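PDB 4FE9: outer membrane protein SusF from Bacteroides thetaiotaomicron, which binds starch at the bacterial cell surface through its carbohydrate-binding modules, before the starch is transported into the periplasm for degradation. Local coordinates for residues A[25-30]-A[57-62]; A[67-72]-A[116-121]. All blocks are in the same frame, centred on the assembly; numbering follows the deposited sequence. Where two conformers were deposited one is given.

Overall arrangement
Both contacts lie in the N-terminal domain of SusF, at one end of the elongated chain and away from the starch-binding pockets and the sodium site. Their centres are 14 Å apart, and both belong to the same mixed sheet. Strand 128-141 links them, pairing in parallel with the strand of 25-30 and antiparallel with that of 116-121. Interaction 1 joins the first modelled strand to the end of strand 48-57 and the loop beyond it; interaction 2 pairs the next strand, 64-72, with 111-122. They meet directly where Ala59 CB of interaction 1 packs on Ala121 CB of interaction 2 at 3.8 Å, and Leu131 touches Ala29, Thr57, Ala119 and Ala121.

Interaction 1: A[25-30]-A[57-62]; sequences GQLTAT and TTAEEG
With its OG1 anti to the backbone N (chi1 -170°), Thr57 sets its hydroxyl against the carbonyl of Thr28, whereas Thr58 holds OG1 between its own N and carbonyl carbon (chi1 65°), facing the Thr28 amide. Thr28 is thereby gripped at both backbone polar atoms. Thr28 O accepts from Thr57 OG1 at 2.8 Å and from Thr58 N at 3.0 Å, the two donors arriving from opposite faces of the carbonyl plane. Thr28 N donates to Thr58 OG1 at 3.0 Å in a nearly straight bond (172°), a side chain taking the place of a backbone acceptor. Ala29 and Thr57 form an antiparallel non-hydrogen-bonded pair, the last bridge between these two segments, at the end of strand 48-57. There Thr57 OG1 also accepts from Ala59 N, 3.3 Å away, making an ST turn where strand 48-57 gives way to the loop. One water bridges Gln26 O and Thr58 OG1. The methyl CG2 of Thr58 rests 3.3 Å from Thr28 OG1, the two side chains crossing obliquely. Leu27 CD1 meets Ala59 CB, just past the turn, at 4.1 Å, and the leucine side chain also packs on Ile129 and Leu131 of strand 128-141.

Interaction 2: A[67-72]-A[116-121]; sequences VNSLTL and SINASA
Asn68 spends both N-H bonds of its side-chain amide on strand 116-121: Asn68 ND2 donates to Asn118 OD1 at 2.9 Å and to Ser120 OG, also at 2.9 Å. Both acceptors lie in the amide plane of Asn68, and both bonds are close to straight, which fixes the rotation of that amide. The two asparagine amide planes are 72° apart, and Asn68 ND2 sits above the Asn118 carbonyl plane; Asn118 OD1 is held a second time by Gln130 NE2 of strand 128-141. Asn118 O likewise takes two donors. Asn68 N approaches Asn118 O at 2.7 Å, nearly along the C=O axis but with a bent N-H angle of 134°, while Ser69 N reaches Asn118 O at 3.2 Å, in the carbonyl plane and on a lone pair. Beyond this point regular antiparallel bonding resumes: Asn118 N donates to Ser69 O, and Thr71 and Ser116 exchange a pair of backbone bonds. A water joins Ser69 OG to Ser116 O on the face that carries Ser69, Thr71, Ser116 and Asn118. The opposite face is apolar. Val67 CG1, anti to the backbone N (chi1 -176°), meets Ile117 CG2 at 3.8 Å. The Leu70 and Ile117 side chains lie side by side, with Leu70 CD1 4.0 Å from Ile117 CG1. Phe88 of strand 87-91 touches Val67 and Ile117, and Phe80 touches Val67 and Leu70. Asn68 and Ser69 together facing Asn118 make a classic beta bulge, at the corner of strand 64-72 in this antiparallel pairing of the N-terminal domain.

Interaction 1: A[25-30]-A[57-62]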
# COMPACT_ATOMS: atom_id res chain seq x y z
N GLY A 25 42.17 -18.71 -17.92
CA GLY A 25 41.76 -19.88 -18.79
C GLY A 25 40.29 -19.81 -19.26
O GLY A 25 39.71 -20.83 -19.67
N GLN A 26 39.74 -18.57 -19.33
CA GLN A 26 38.29 -18.35 -19.32
C GLN A 26 37.64 -18.27 -20.75
O GLN A 26 38.23 -17.70 -21.69
CB GLN A 26 37.97 -17.09 -18.53
CG GLN A 26 36.92 -16.25 -19.18
CD GLN A 26 36.94 -14.83 -18.69
OE1 GLN A 26 37.50 -14.54 -17.63
NE2 GLN A 26 36.31 -13.93 -19.45
N LEU A 27 36.47 -18.87 -20.90
CA LEU A 27 35.83 -18.96 -22.22
C LEU A 27 34.72 -17.94 -22.37
O LEU A 27 34.08 -17.57 -21.39
CB LEU A 27 35.29 -20.36 -22.45
CG LEU A 27 36.28 -21.52 -22.25
CD1 LEU A 27 35.67 -22.79 -22.77
CD2 LEU A 27 37.64 -21.24 -22.94
N THR A 28 34.53 -17.45 -23.59
CA THR A 28 33.45 -16.51 -23.83
C THR A 28 32.43 -17.05 -24.83
O THR A 28 32.68 -17.99 -25.56
CB THR A 28 33.95 -15.09 -24.24
OG1 THR A 28 34.74 -15.18 -25.41
CG2 THR A 28 34.78 -14.46 -23.12
N ALA A 29 31.22 -16.53 -24.74
CA ALA A 29 30.20 -16.80 -25.76
C ALA A 29 29.56 -15.49 -26.17
O ALA A 29 29.46 -14.58 -25.36
CB ALA A 29 29.15 -17.75 -25.21
N THR A 30 29.06 -15.44 -27.39
CA THR A 30 28.32 -14.28 -27.84
C THR A 30 26.96 -14.70 -28.26
O THR A 30 26.80 -15.64 -29.02
CB THR A 30 29.03 -13.58 -29.02
OG1 THR A 30 30.31 -13.13 -28.58
CG2 THR A 30 28.20 -12.37 -29.51
N THR A 57 31.52 -18.71 -29.91
CA THR A 57 32.12 -19.00 -28.62
C THR A 57 33.60 -19.20 -28.83
O THR A 57 34.01 -19.65 -29.90
CB THR A 57 31.54 -20.31 -28.05
OG1 THR A 57 31.96 -20.47 -26.69
CG2 THR A 57 31.99 -21.49 -28.86
N THR A 58 34.40 -18.97 -27.79
CA THR A 58 35.79 -19.35 -27.86
C THR A 58 36.05 -20.78 -27.42
O THR A 58 37.19 -21.22 -27.42
CB THR A 58 36.72 -18.41 -27.07
OG1 THR A 58 36.41 -18.49 -25.68
CG2 THR A 58 36.58 -16.93 -27.56
N ALA A 59 34.99 -21.54 -27.20
CA ALA A 59 35.14 -22.98 -26.90
C ALA A 59 35.56 -23.74 -28.15
O ALA A 59 35.25 -23.33 -29.27
CB ALA A 59 33.86 -23.55 -26.35
N GLU A 60 36.29 -24.83 -27.96
CA GLU A 60 36.84 -25.61 -29.07
C GLU A 60 35.73 -26.24 -29.92
O GLU A 60 34.65 -26.59 -29.40
CB GLU A 60 37.82 -26.67 -28.55
CG GLU A 60 39.11 -26.07 -28.00
CD GLU A 60 40.15 -27.12 -27.57
OE1 GLU A 60 40.73 -26.97 -26.47
OE2 GLU A 60 40.49 -28.00 -28.39
N GLU A 61 36.00 -26.41 -31.20
CA GLU A 61 35.13 -27.19 -32.06
C GLU A 61 34.95 -28.61 -31.49
O GLU A 61 35.88 -29.19 -30.90
CB GLU A 61 35.71 -27.25 -33.49
CG GLU A 61 34.67 -27.02 -34.57
CD GLU A 61 33.57 -26.06 -34.12
OE1 GLU A 61 32.39 -26.47 -34.12
OE2 GLU A 61 33.90 -24.94 -33.67
N GLY A 62 33.74 -29.14 -31.57
CA GLY A 62 33.48 -30.47 -31.00
C GLY A 62 32.78 -30.42 -29.65
O GLY A 62 32.03 -31.35 -29.30
O HOH W 1 38.19 -17.06 -24.27

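Interaction 2: A[67-72]-A[116-121]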
# COMPACT_ATOMS: atom_id res chain seq x y z
N VAL A 67 22.91 -25.71 -21.14
CA VAL A 67 22.37 -24.47 -20.60
C VAL A 67 22.09 -24.60 -19.14
O VAL A 67 21.27 -25.41 -18.75
CB VAL A 67 21.08 -23.97 -21.39
CG1 VAL A 67 20.61 -22.63 -20.88
CG2 VAL A 67 21.40 -23.86 -22.84
N ASN A 68 22.88 -23.90 -18.31
CA ASN A 68 22.77 -23.97 -16.84
C ASN A 68 21.60 -23.13 -16.34
O ASN A 68 21.01 -23.43 -15.32
CB ASN A 68 24.07 -23.43 -16.15
CG ASN A 68 25.30 -24.10 -16.65
OD1 ASN A 68 25.31 -25.32 -16.83
ND2 ASN A 68 26.28 -23.30 -17.05
N SER A 69 21.34 -22.02 -17.00
CA SER A 69 20.11 -21.27 -16.67
C SER A 69 19.75 -20.29 -17.76
O SER A 69 20.60 -19.93 -18.55
CB SER A 69 20.26 -20.56 -15.33
OG SER A 69 21.15 -19.47 -15.41
N LEU A 70 18.45 -20.14 -17.99
CA LEU A 70 17.95 -19.09 -18.89
C LEU A 70 16.94 -18.26 -18.15
O LEU A 70 15.93 -18.78 -17.68
CB LEU A 70 17.32 -19.71 -20.12
CG LEU A 70 16.80 -18.75 -21.20
CD1 LEU A 70 16.79 -19.40 -22.56
CD2 LEU A 70 15.42 -18.32 -20.84
N THR A 71 17.27 -17.02 -17.87
CA THR A 71 16.40 -16.22 -17.06
C THR A 71 15.86 -15.01 -17.83
O THR A 71 16.42 -14.63 -18.83
CB THR A 71 17.08 -15.78 -15.74
OG1 THR A 71 18.05 -14.78 -16.01
CG2 THR A 71 17.75 -16.92 -15.09
N LEU A 72 14.68 -14.53 -17.44
CA LEU A 72 14.12 -13.31 -18.04
C LEU A 72 13.97 -12.24 -16.96
O LEU A 72 13.64 -12.56 -15.81
CB LEU A 72 12.76 -13.61 -18.70
CG LEU A 72 12.78 -14.74 -19.73
CD1 LEU A 72 11.40 -15.33 -19.93
CD2 LEU A 72 13.37 -14.25 -21.06
N SER A 116 19.04 -13.63 -20.07
CA SER A 116 20.38 -13.99 -19.59
C SER A 116 20.55 -15.49 -19.70
O SER A 116 19.85 -16.23 -18.99
CB SER A 116 20.51 -13.57 -18.12
OG SER A 116 21.86 -13.43 -17.74
N ILE A 117 21.44 -15.95 -20.59
CA ILE A 117 21.72 -17.39 -20.73
C ILE A 117 23.09 -17.75 -20.16
O ILE A 117 24.10 -17.13 -20.50
CB ILE A 117 21.68 -17.85 -22.19
CG1 ILE A 117 20.31 -17.51 -22.82
CG2 ILE A 117 21.91 -19.35 -22.27
CD1 ILE A 117 20.24 -17.76 -24.30
N ASN A 118 23.09 -18.61 -19.16
CA ASN A 118 24.32 -19.08 -18.55
C ASN A 118 24.60 -20.47 -19.12
O ASN A 118 23.81 -21.42 -18.89
CB ASN A 118 24.16 -19.13 -17.01
CG ASN A 118 25.43 -19.55 -16.29
OD1 ASN A 118 26.16 -20.47 -16.73
ND2 ASN A 118 25.65 -18.96 -15.14
N ALA A 119 25.57 -20.56 -20.03
CA ALA A 119 25.85 -21.83 -20.68
C ALA A 119 27.25 -22.37 -20.31
O ALA A 119 28.12 -21.61 -19.87
CB ALA A 119 25.72 -21.69 -22.21
N SER A 120 27.45 -23.66 -20.57
CA SER A 120 28.76 -24.30 -20.45
C SER A 120 29.07 -25.12 -21.68
O SER A 120 28.17 -25.60 -22.37
CB SER A 120 28.83 -25.20 -19.21
OG SER A 120 28.80 -24.42 -18.03
N ALA A 121 30.35 -25.27 -21.97
CA ALA A 121 30.80 -26.16 -23.04
C ALA A 121 31.05 -27.53 -22.41
O ALA A 121 31.64 -27.61 -21.37
CB ALA A 121 32.09 -25.62 -23.65
O HOH W 2 20.84 -17.03 -16.61